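Local coordinates for BauA (Acinetobacter baumannii, PDB 6HCP), which serves as the outer-membrane receptor for ferric preacinetobactin and probably carries this iron-loaded siderophore across the membrane in a TonB-dependent way, at residues Ala86-Tyr92 with Val604-Lys610; Arg561-Phe567 with Gly579-Tyr583; Val140-Ser145 with Val157-Val161. All coordinates share one frame; numbering follows the deposited sequence.

Contact 1 of 3, residues Ala86-Tyr92 with Val604-Lys610. With C8E ((hydroxyethyloxy)tri(ethyloxy)octane), chain B.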
loop_
_atom_site.group_PDB
_atom_site.type_symbol
_atom_site.label_atom_id
_atom_site.label_comp_id
_atom_site.label_asym_id
_atom_site.label_seq_id
_atom_site.Cartn_x
_atom_site.Cartn_y
_atom_site.Cartn_z
ATOM N N ALA A 86 3.381 -19.706 -11.386
ATOM C CA ALA A 86 3.100 -18.260 -11.518
ATOM C C ALA A 86 2.273 -17.986 -12.787
ATOM O O ALA A 86 1.318 -17.238 -12.749
ATOM C CB ALA A 86 4.391 -17.480 -11.498
ATOM N N THR A 87 2.637 -18.599 -13.913
ATOM C CA THR A 87 1.996 -18.297 -15.186
ATOM C C THR A 87 1.255 -19.492 -15.794
ATOM O O THR A 87 0.731 -19.380 -16.899
ATOM C CB THR A 87 3.018 -17.753 -16.197
ATOM O OG1 THR A 87 4.098 -18.679 -16.378
ATOM C CG2 THR A 87 3.548 -16.415 -15.733
ATOM N N ASP A 88 1.328 -20.672 -15.166
ATOM C CA ASP A 88 0.819 -21.885 -15.818
ATOM C C ASP A 88 -0.594 -22.167 -15.324
ATOM O O ASP A 88 -0.806 -22.517 -14.165
ATOM C CB ASP A 88 1.736 -23.075 -15.542
ATOM C CG ASP A 88 1.404 -24.319 -16.353
ATOM O OD1 ASP A 88 0.229 -24.465 -16.772
ATOM O OD2 ASP A 88 2.312 -25.151 -16.493
ATOM N N PRO A 89 -1.620 -21.978 -16.171
ATOM C CA PRO A 89 -3.005 -22.157 -15.732
ATOM C C PRO A 89 -3.407 -23.616 -15.471
ATOM O O PRO A 89 -4.503 -23.866 -14.971
ATOM C CB PRO A 89 -3.810 -21.624 -16.927
ATOM C CG PRO A 89 -2.922 -21.918 -18.124
ATOM C CD PRO A 89 -1.505 -21.744 -17.616
ATOM N N SER A 90 -2.521 -24.562 -15.793
ATOM C CA SER A 90 -2.781 -25.962 -15.484
ATOM C C SER A 90 -2.135 -26.366 -14.156
ATOM O O SER A 90 -2.177 -27.544 -13.778
ATOM C CB SER A 90 -2.314 -26.848 -16.628
ATOM O OG SER A 90 -3.179 -26.682 -17.742
ATOM N N ILE A 91 -1.507 -25.410 -13.462
ATOM C CA ILE A 91 -0.950 -25.704 -12.153
ATOM C C ILE A 91 -1.679 -24.850 -11.108
ATOM O O ILE A 91 -1.977 -23.686 -11.343
ATOM C CB ILE A 91 0.572 -25.473 -12.169
ATOM C CG1 ILE A 91 1.208 -26.395 -13.223
ATOM C CG2 ILE A 91 1.160 -25.659 -10.778
ATOM C CD1 ILE A 91 2.684 -26.470 -13.206
ATOM N N TYR A 92 -2.037 -25.476 -9.991
ATOM C CA TYR A 92 -2.733 -24.773 -8.924
ATOM C C TYR A 92 -2.005 -24.991 -7.603
ATOM O O TYR A 92 -1.665 -26.127 -7.258
ATOM C CB TYR A 92 -4.175 -25.253 -8.782
ATOM C CG TYR A 92 -4.909 -24.603 -7.640
ATOM C CD1 TYR A 92 -5.250 -23.258 -7.692
ATOM C CD2 TYR A 92 -5.160 -25.299 -6.464
ATOM C CE1 TYR A 92 -5.797 -22.614 -6.592
ATOM C CE2 TYR A 92 -5.709 -24.671 -5.364
ATOM C CZ TYR A 92 -6.074 -23.334 -5.443
ATOM O OH TYR A 92 -6.586 -22.718 -4.346
ATOM N N VAL A 604 -9.424 -27.792 -5.996
ATOM C CA VAL A 604 -8.987 -27.220 -7.256
ATOM C C VAL A 604 -10.090 -26.346 -7.841
ATOM O O VAL A 604 -11.263 -26.681 -7.760
ATOM C CB VAL A 604 -8.538 -28.297 -8.258
ATOM C CG1 VAL A 604 -7.255 -28.953 -7.786
ATOM C CG2 VAL A 604 -9.637 -29.310 -8.527
ATOM N N PRO A 605 -9.724 -25.236 -8.511
ATOM C CA PRO A 605 -10.696 -24.398 -9.207
ATOM C C PRO A 605 -11.003 -24.990 -10.581
ATOM O O PRO A 605 -10.133 -25.622 -11.190
ATOM C CB PRO A 605 -9.963 -23.058 -9.363
ATOM C CG PRO A 605 -8.515 -23.439 -9.432
ATOM C CD PRO A 605 -8.371 -24.652 -8.532
ATOM N N LYS A 606 -12.194 -24.690 -11.109
ATOM C CA LYS A 606 -12.541 -25.126 -12.458
ATOM C C LYS A 606 -11.985 -24.169 -13.517
ATOM O O LYS A 606 -11.673 -24.594 -14.608
ATOM C CB LYS A 606 -14.054 -25.261 -12.608
ATOM C CG LYS A 606 -14.611 -26.437 -11.822
ATOM C CD LYS A 606 -16.107 -26.596 -11.961
ATOM C CE LYS A 606 -16.523 -27.338 -13.201
ATOM N NZ LYS A 606 -17.855 -27.948 -12.984
ATOM N N ASN A 607 -11.793 -22.905 -13.156
ATOM C CA ASN A 607 -11.316 -21.903 -14.130
ATOM C C ASN A 607 -10.041 -21.255 -13.586
ATOM O O ASN A 607 -10.049 -20.778 -12.472
ATOM C CB ASN A 607 -12.370 -20.827 -14.413
ATOM C CG ASN A 607 -13.709 -21.399 -14.860
ATOM O OD1 ASN A 607 -13.749 -22.392 -15.558
ATOM N ND2 ASN A 607 -14.778 -20.652 -14.675
ATOM N N GLN A 608 -9.047 -21.063 -14.463
ATOM C CA GLN A 608 -7.865 -20.264 -14.145
ATOM C C GLN A 608 -7.507 -19.397 -15.344
ATOM O O GLN A 608 -7.596 -19.827 -16.496
ATOM C CB GLN A 608 -6.652 -21.130 -13.818
ATOM C CG GLN A 608 -6.792 -21.987 -12.578
ATOM C CD GLN A 608 -5.425 -22.447 -12.116
ATOM O OE1 GLN A 608 -4.437 -21.752 -12.296
ATOM N NE2 GLN A 608 -5.319 -23.714 -11.785
ATOM N N ALA A 609 -7.064 -18.178 -15.045
ATOM C CA ALA A 609 -6.491 -17.283 -16.027
ATOM C C ALA A 609 -5.269 -16.613 -15.405
ATOM O O ALA A 609 -5.349 -16.080 -14.285
ATOM C CB ALA A 609 -7.501 -16.242 -16.431
ATOM N N LYS A 610 -4.122 -16.777 -16.062
ATOM C CA LYS A 610 -2.880 -16.237 -15.569
ATOM C C LYS A 610 -2.191 -15.493 -16.711
ATOM O O LYS A 610 -2.144 -15.982 -17.823
ATOM C CB LYS A 610 -1.983 -17.354 -15.035
ATOM C CG LYS A 610 -2.468 -18.007 -13.751
ATOM C CD LYS A 610 -1.643 -19.208 -13.312
ATOM C CE LYS A 610 -2.161 -19.798 -12.020
ATOM N NZ LYS A 610 -1.443 -21.039 -11.655
HETATM C C1 C8E B . -9.267 -22.519 -23.742
HETATM C C2 C8E B . -10.131 -21.450 -23.124
HETATM C C3 C8E B . -10.327 -21.667 -21.627
HETATM C C4 C8E B . -11.151 -20.520 -21.041
HETATM C C5 C8E B . -11.241 -20.578 -19.520
HETATM C C6 C8E B . -11.557 -19.209 -18.923
HETATM C C7 C8E B . -11.343 -19.207 -17.414
HETATM C C8 C8E B . -11.182 -17.796 -16.824
HETATM O O9 C8E B . -11.707 -17.719 -15.504
HETATM C C10 C8E B . -10.942 -17.003 -14.522
HETATM C C11 C8E B . -11.605 -17.041 -13.155
HETATM O O12 C8E B . -12.404 -15.894 -12.859
HETATM C C13 C8E B . -13.795 -16.241 -12.589
HETATM C C14 C8E B . -14.228 -15.996 -11.124
HETATM O O15 C8E B . -15.204 -16.930 -10.565
HETATM C C16 C8E B . -15.291 -16.879 -9.101
HETATM C C17 C8E B . -16.236 -17.915 -8.413
HETATM O O18 C8E B . -16.359 -17.510 -7.010
#
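Lys610 reaches inward to the loop Ala86-Tyr92, and it is easiest to follow from its base. CB lies beside Thr87, with Lys610 CB 3.9 Å from Thr87 O. CG passes near Ala86 O, and CD then touches two carbonyl oxygens, the nearer being Asp88 O at 3.5 Å from Lys610 CD. CE continues past the same oxygen, with Lys610 CE to Asp88 O at 3.7 Å. The chain stays extended all the way, which carries NZ to a cluster of backbone oxygens. There Lys610 NZ donates to Ile91 O at 2.7 Å and to Asp88 O at 3.0 Å, and Ala85 O, just ahead of the loop, accepts from it too. NZ stands 46° out of the Asp88 carbonyl plane. Ile91 N, closing the type I turn Asp88-Ile91, reaches that oxygen from the opposite face, so two donors grip one acceptor. The buried ammonium is thus met by backbone carbonyls, which probably helps to stabilise its charge.

This is the plug-to-barrel interface of a TonB-dependent receptor: the loop belongs to the plug, and strand 599-618 to the surrounding wall. Within the plug, Asp88 OD1 accepts from Ser90 N in an Asx turn and also forms a salt bridge with Lys142.

Two residues before Lys610, Gln608 also points at the plug, but Gln608 NE2 makes only a weak bond to Ile91 O, 3.4 Å away. Pro89 O lies near the same amide without bonding to it, and accepts instead from Thr582 OG1. Further along, Tyr92 sets its ring against Pro605, with CG anti to the backbone N (chi1 177°). Pro605 CD sits over the centre of one ring face in a CH-pi contact, 3.5 Å from Tyr92 CD1, while Tyr92 OH is hydrogen-bonded to Arg649.

Contact 2 of 3, residues Arg561-Phe567 with Gly579-Tyr583. With C8E ((hydroxyethyloxy)tri(ethyloxy)octane), chain C; C8E ((hydroxyethyloxy)tri(ethyloxy)octane), chain B.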
loop_
_atom_site.group_PDB
_atom_site.type_symbol
_atom_site.label_atom_id
_atom_site.label_comp_id
_atom_site.label_asym_id
_atom_site.label_seq_id
_atom_site.Cartn_x
_atom_site.Cartn_y
_atom_site.Cartn_z
ATOM N N ARG A 561 -11.431 -33.718 -16.885
ATOM C CA ARG A 561 -11.445 -33.290 -18.246
ATOM C C ARG A 561 -11.028 -31.824 -18.275
ATOM O O ARG A 561 -11.515 -31.024 -17.481
ATOM C CB ARG A 561 -12.842 -33.429 -18.861
ATOM C CG ARG A 561 -13.294 -34.862 -19.091
ATOM C CD ARG A 561 -14.781 -34.944 -19.441
ATOM N NE ARG A 561 -15.110 -36.290 -19.894
ATOM C CZ ARG A 561 -16.342 -36.798 -20.004
ATOM N NH1 ARG A 561 -17.403 -36.064 -19.725
ATOM N NH2 ARG A 561 -16.499 -38.037 -20.433
ATOM N N GLY A 562 -10.181 -31.469 -19.235
ATOM C CA GLY A 562 -9.682 -30.124 -19.263
ATOM C C GLY A 562 -9.358 -29.643 -20.662
ATOM O O GLY A 562 -9.078 -30.432 -21.572
ATOM N N ILE A 563 -9.331 -28.317 -20.791
ATOM C CA ILE A 563 -8.858 -27.623 -21.962
ATOM C C ILE A 563 -7.893 -26.527 -21.495
ATOM O O ILE A 563 -8.179 -25.813 -20.534
ATOM C CB ILE A 563 -10.041 -27.029 -22.746
ATOM C CG1 ILE A 563 -10.988 -28.106 -23.280
ATOM C CG2 ILE A 563 -9.541 -26.123 -23.859
ATOM C CD1 ILE A 563 -12.333 -27.559 -23.689
ATOM N N GLU A 564 -6.754 -26.418 -22.182
ATOM C CA GLU A 564 -5.641 -25.528 -21.817
ATOM C C GLU A 564 -5.240 -24.701 -23.050
ATOM O O GLU A 564 -4.956 -25.279 -24.090
ATOM C CB GLU A 564 -4.427 -26.350 -21.369
ATOM C CG GLU A 564 -4.716 -27.482 -20.385
ATOM C CD GLU A 564 -3.657 -28.580 -20.355
ATOM O OE1 GLU A 564 -3.070 -28.831 -19.287
ATOM O OE2 GLU A 564 -3.407 -29.176 -21.411
ATOM N N TRP A 565 -5.191 -23.365 -22.921
ATOM C CA TRP A 565 -4.540 -22.511 -23.893
ATOM C C TRP A 565 -3.433 -21.745 -23.185
ATOM O O TRP A 565 -3.709 -21.055 -22.215
ATOM C CB TRP A 565 -5.532 -21.547 -24.560
ATOM C CG TRP A 565 -4.862 -20.521 -25.417
ATOM C CD1 TRP A 565 -3.792 -20.706 -26.247
ATOM C CD2 TRP A 565 -5.205 -19.128 -25.524
ATOM N NE1 TRP A 565 -3.422 -19.519 -26.823
ATOM C CE2 TRP A 565 -4.287 -18.540 -26.419
ATOM C CE3 TRP A 565 -6.202 -18.322 -24.965
ATOM C CZ2 TRP A 565 -4.330 -17.183 -26.750
ATOM C CZ3 TRP A 565 -6.221 -16.976 -25.261
ATOM C CH2 TRP A 565 -5.303 -16.419 -26.153
ATOM N N SER A 566 -2.178 -21.968 -23.586
ATOM C CA SER A 566 -1.081 -21.241 -22.970
ATOM C C SER A 566 -0.104 -20.743 -24.039
ATOM O O SER A 566 -0.176 -21.137 -25.204
ATOM C CB SER A 566 -0.390 -22.061 -21.918
ATOM O OG SER A 566 0.118 -23.238 -22.482
ATOM N N PHE A 567 0.779 -19.831 -23.630
ATOM C CA PHE A 567 1.676 -19.163 -24.572
ATOM C C PHE A 567 2.886 -18.651 -23.810
ATOM O O PHE A 567 2.843 -18.461 -22.583
ATOM C CB PHE A 567 0.942 -18.039 -25.310
ATOM C CG PHE A 567 0.038 -17.208 -24.439
ATOM C CD1 PHE A 567 0.564 -16.236 -23.608
ATOM C CD2 PHE A 567 -1.317 -17.485 -24.352
ATOM C CE1 PHE A 567 -0.255 -15.538 -22.737
ATOM C CE2 PHE A 567 -2.133 -16.771 -23.490
ATOM C CZ PHE A 567 -1.593 -15.820 -22.665
ATOM N N GLY A 579 1.522 -17.047 -20.085
ATOM C CA GLY A 579 0.324 -17.341 -19.345
ATOM C C GLY A 579 -0.639 -18.174 -20.146
ATOM O O GLY A 579 -0.250 -18.887 -21.071
ATOM N N GLY A 580 -1.901 -18.115 -19.748
ATOM C CA GLY A 580 -2.925 -18.890 -20.389
ATOM C C GLY A 580 -4.200 -18.965 -19.574
ATOM O O GLY A 580 -4.351 -18.324 -18.502
ATOM N N PHE A 581 -5.112 -19.770 -20.102
ATOM C CA PHE A 581 -6.451 -19.991 -19.572
ATOM C C PHE A 581 -6.708 -21.499 -19.568
ATOM O O PHE A 581 -6.333 -22.203 -20.509
ATOM C CB PHE A 581 -7.515 -19.300 -20.433
ATOM C CG PHE A 581 -7.258 -17.831 -20.663
ATOM C CD1 PHE A 581 -6.365 -17.410 -21.639
ATOM C CD2 PHE A 581 -7.850 -16.870 -19.856
ATOM C CE1 PHE A 581 -6.045 -16.065 -21.775
ATOM C CE2 PHE A 581 -7.589 -15.520 -20.051
ATOM C CZ PHE A 581 -6.642 -15.125 -20.965
ATOM N N THR A 582 -7.342 -21.985 -18.498
ATOM C CA THR A 582 -7.782 -23.369 -18.457
ATOM C C THR A 582 -9.212 -23.472 -17.931
ATOM O O THR A 582 -9.645 -22.666 -17.120
ATOM C CB THR A 582 -6.899 -24.225 -17.553
ATOM O OG1 THR A 582 -6.859 -23.528 -16.300
ATOM C CG2 THR A 582 -5.531 -24.486 -18.140
ATOM N N TYR A 583 -9.939 -24.448 -18.480
ATOM C CA TYR A 583 -11.167 -24.955 -17.909
ATOM C C TYR A 583 -10.939 -26.418 -17.511
ATOM O O TYR A 583 -10.421 -27.208 -18.301
ATOM C CB TYR A 583 -12.330 -24.889 -18.905
ATOM C CG TYR A 583 -13.583 -25.572 -18.409
ATOM C CD1 TYR A 583 -14.336 -25.027 -17.372
ATOM C CD2 TYR A 583 -13.936 -26.839 -18.866
ATOM C CE1 TYR A 583 -15.391 -25.726 -16.799
ATOM C CE2 TYR A 583 -15.014 -27.532 -18.334
ATOM C CZ TYR A 583 -15.742 -26.974 -17.296
ATOM O OH TYR A 583 -16.823 -27.651 -16.801
HETATM C C1 C8E C . -14.249 -29.571 -21.030
HETATM C C2 C8E C . -13.108 -30.526 -21.324
HETATM C C3 C8E C . -13.181 -31.144 -22.719
HETATM C C4 C8E C . -12.359 -32.423 -22.839
HETATM C C5 C8E C . -13.222 -33.561 -23.369
HETATM C C6 C8E C . -12.409 -34.837 -23.533
HETATM C C7 C8E C . -11.056 -34.572 -24.196
HETATM C C8 C8E C . -10.422 -35.873 -24.678
HETATM O O9 C8E C . -9.341 -35.566 -25.550
HETATM C C10 C8E C . -8.614 -36.740 -25.938
HETATM C C11 C8E C . -8.999 -37.206 -27.350
HETATM O O12 C8E C . -8.181 -38.312 -27.775
HETATM C C13 C8E C . -8.101 -38.480 -29.195
HETATM C C14 C8E C . -6.866 -39.303 -29.537
HETATM O O15 C8E C . -6.301 -39.906 -28.363
HETATM C C16 C8E C . -6.336 -41.340 -28.405
HETATM C C17 C8E C . -4.954 -41.949 -28.195
HETATM O O18 C8E C . -4.066 -41.640 -29.281
HETATM C C19 C8E C . -4.004 -42.678 -30.263
HETATM C C20 C8E C . -2.820 -42.436 -31.182
HETATM O O21 C8E C . -1.939 -41.577 -30.457
HETATM C C1 C8E B . -9.267 -22.519 -23.742
HETATM C C2 C8E B . -10.131 -21.450 -23.124
HETATM C C3 C8E B . -10.327 -21.667 -21.627
HETATM C C4 C8E B . -11.151 -20.520 -21.041
HETATM C C5 C8E B . -11.241 -20.578 -19.520
HETATM C C6 C8E B . -11.557 -19.209 -18.923
HETATM C C7 C8E B . -11.343 -19.207 -17.414
HETATM C C8 C8E B . -11.182 -17.796 -16.824
HETATM O O9 C8E B . -11.707 -17.719 -15.504
HETATM C C10 C8E B . -10.942 -17.003 -14.522
HETATM C C11 C8E B . -11.605 -17.041 -13.155
HETATM O O12 C8E B . -12.404 -15.894 -12.859
HETATM C C13 C8E B . -13.795 -16.241 -12.589
HETATM C C14 C8E B . -14.228 -15.996 -11.124
HETATM O O15 C8E B . -15.204 -16.930 -10.565
HETATM C C16 C8E B . -15.291 -16.879 -9.101
HETATM C C17 C8E B . -16.236 -17.915 -8.413
HETATM O O18 C8E B . -16.359 -17.510 -7.010
#
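Phe581 lies side by side with Trp565, both pointing the same way from their strands. The closest atoms are Phe581 CD1 and Trp565 CE3, 3.5 Å apart. Their planes differ by only 19°, yet the rings are slid so far that they barely overlap. At their bases the backbones are tied both ways, Trp565 N to Phe581 O at 2.9 Å and Phe581 N to Trp565 O at 2.8 Å.

Gly579 is joined to Phe567 by the same reciprocal pair of backbone hydrogen bonds. Here the Phe567 ring folds over the opposite strand, because CG is set between its backbone N and carbonyl carbon (chi1 42°). One ring face therefore rests on the glycine backbone, with Gly579 O 3.5 Å above the Phe567 ring plane and over its centre.

Tyr583 pairs with Ile563 in a third such couple, Ile563 N to Tyr583 O being 2.9 Å. At the edge of its ring, in plane, a detergent tail places C1 of C8E chain C 3.5 Å from Tyr583 CE2. A second tail, C8E chain B, runs past Phe581 and Ile563. Antiparallel neighbouring strands, with an aromatic and aliphatic face against detergent, are what a membrane-facing hairpin of an outer-membrane beta-barrel looks like.

Contact 3 of 3, residues Val140-Ser145 with Val157-Val161; sequences VLKGPS and VGGTV
Ser145 OG stands between its own backbone N and carbonyl carbon (chi1 65°), and Thr160 OG1 lies opposite its carbonyl carbon, beside its backbone N (chi1 -58°). These two rotations bring the hydroxyls together, Ser145 OG being 3.2 Å from Thr160 OG1. One water joins them: it lies 2.6 Å from Thr160 OG1, is hydrogen-bonded to Ser145 OG as well, and donates to Gly143 O at 2.8 Å. Three protein oxygens from both segments thus share a single solvent molecule at the point where the strands give way to loops. Ser145 OG has a further partner in Asn149 ND2.

Before the loops, the strands pair in antiparallel fashion. Leu141 and Thr160 form the hydrogen-bonded pair, bonded in both directions, with Leu141 N to Thr160 O at 2.8 Å. Lys142 faces Gly159 in the adjoining non-hydrogen-bonded pair, and Gly159, having no side chain, lets its CA lie against Leu141 O. The ladder then frays. Gly143 N still reaches Gly158 O at 2.8 Å, but it comes in tilted 32° from the carbonyl plane. The carbonyl of the same residue turns to the same strand, Gly143 O receiving a CA-H...O contact from Gly159 CA at 3.3 Å. Pro144 has no N-H to continue the pattern and packs instead, with Pro144 CD 3.5 Å from Val157 O and Pro144 CB 4.3 Å from Val157 CB.

All this belongs to the plug domain. Strand 135-142 is flanked in its mixed sheet by 64-68 and 159-165, and the latter runs parallel to 117-118 on its other side. Helix 146-149 touches Leu141 and Thr160, Ile84 of helix 81-84 packs on Val140 and Val161, and Pro144 and Val157 reach barrel strand 508-520.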
loop_
_atom_site.group_PDB
_atom_site.type_symbol
_atom_site.label_atom_id
_atom_site.label_comp_id
_atom_site.label_asym_id
_atom_site.label_seq_id
_atom_site.Cartn_x
_atom_site.Cartn_y
_atom_site.Cartn_z
ATOM N N VAL A 140 8.527 -28.972 -16.713
ATOM C CA VAL A 140 7.248 -29.562 -16.355
ATOM C C VAL A 140 6.731 -30.334 -17.563
ATOM O O VAL A 140 6.661 -29.807 -18.686
ATOM C CB VAL A 140 6.205 -28.519 -15.908
ATOM C CG1 VAL A 140 4.901 -29.193 -15.480
ATOM C CG2 VAL A 140 6.721 -27.635 -14.796
ATOM N N LEU A 141 6.295 -31.569 -17.303
ATOM C CA LEU A 141 5.541 -32.358 -18.272
ATOM C C LEU A 141 4.178 -32.647 -17.648
ATOM O O LEU A 141 4.115 -33.183 -16.549
ATOM C CB LEU A 141 6.286 -33.656 -18.587
ATOM C CG LEU A 141 5.614 -34.510 -19.673
ATOM C CD1 LEU A 141 6.645 -35.291 -20.462
ATOM C CD2 LEU A 141 4.574 -35.438 -19.082
ATOM N N LYS A 142 3.114 -32.203 -18.309
ATOM C CA LYS A 142 1.794 -32.237 -17.730
ATOM C C LYS A 142 1.137 -33.591 -18.002
ATOM O O LYS A 142 1.256 -34.175 -19.084
ATOM C CB LYS A 142 0.935 -31.078 -18.241
ATOM C CG LYS A 142 1.503 -29.713 -17.857
ATOM C CD LYS A 142 0.760 -28.553 -18.446
ATOM C CE LYS A 142 1.623 -27.308 -18.542
ATOM N NZ LYS A 142 0.800 -26.134 -18.881
ATOM N N GLY A 143 0.442 -34.074 -16.972
ATOM C CA GLY A 143 -0.257 -35.362 -17.011
ATOM C C GLY A 143 0.666 -36.505 -16.617
ATOM O O GLY A 143 1.863 -36.323 -16.398
ATOM N N PRO A 144 0.115 -37.724 -16.491
ATOM C CA PRO A 144 0.892 -38.879 -16.050
ATOM C C PRO A 144 1.874 -39.316 -17.140
ATOM O O PRO A 144 1.693 -38.953 -18.325
ATOM C CB PRO A 144 -0.172 -39.956 -15.820
ATOM C CG PRO A 144 -1.324 -39.538 -16.708
ATOM C CD PRO A 144 -1.315 -38.027 -16.655
ATOM N N SER A 145 2.875 -40.103 -16.741
ATOM C CA SER A 145 3.947 -40.431 -17.642
ATOM C C SER A 145 4.635 -41.755 -17.277
ATOM O O SER A 145 5.870 -41.839 -17.372
ATOM C CB SER A 145 4.944 -39.287 -17.640
ATOM O OG SER A 145 5.541 -39.161 -16.358
ATOM N N VAL A 157 0.267 -38.447 -9.951
ATOM C CA VAL A 157 0.018 -38.626 -11.384
ATOM C C VAL A 157 -0.260 -37.314 -12.133
ATOM O O VAL A 157 -0.498 -37.338 -13.343
ATOM C CB VAL A 157 -1.148 -39.618 -11.604
ATOM C CG1 VAL A 157 -0.844 -40.963 -10.945
ATOM C CG2 VAL A 157 -2.487 -39.068 -11.119
ATOM N N GLY A 158 -0.208 -36.160 -11.467
ATOM C CA GLY A 158 -0.628 -34.921 -12.124
ATOM C C GLY A 158 0.352 -34.469 -13.211
ATOM O O GLY A 158 -0.026 -33.835 -14.199
ATOM N N GLY A 159 1.645 -34.663 -12.955
ATOM C CA GLY A 159 2.693 -34.293 -13.925
ATOM C C GLY A 159 4.070 -34.554 -13.350
ATOM O O GLY A 159 4.210 -34.861 -12.187
ATOM N N THR A 160 5.098 -34.317 -14.155
ATOM C CA THR A 160 6.458 -34.517 -13.689
ATOM C C THR A 160 7.217 -33.187 -13.782
ATOM O O THR A 160 7.237 -32.539 -14.832
ATOM C CB THR A 160 7.169 -35.638 -14.453
ATOM O OG1 THR A 160 6.409 -36.844 -14.291
ATOM C CG2 THR A 160 8.593 -35.842 -13.970
ATOM N N VAL A 161 7.860 -32.841 -12.675
ATOM C CA VAL A 161 8.741 -31.710 -12.569
ATOM C C VAL A 161 10.171 -32.247 -12.560
ATOM O O VAL A 161 10.522 -33.039 -11.680
ATOM C CB VAL A 161 8.455 -30.915 -11.286
ATOM C CG1 VAL A 161 9.406 -29.736 -11.145
ATOM C CG2 VAL A 161 7.002 -30.470 -11.232
HETATM O O HOH W 1 3.945 -37.414 -14.913
#

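Overall arrangement
From the N terminus, the chain first lays down the plug loop 86-92, whose partner in contact 1 arrives only some five hundred residues later. Contact 3 closes soon afterwards, when 157-161 returns along 140-145 through a short connection within the plug. The barrel then begins, and far along it contact 2 closes the hairpin of strands 549-569 and 575-590. Contact 1 is completed last, by the next strand, 599-618. Contacts 2 and 3 therefore follow one another, both enclosed by the long span of contact 1, and none cross. Contacts 1 and 2 adjoin, with Ser90 OG 2.6 Å from Glu564 OE1, a probable hydrogen bond binding plug to wall.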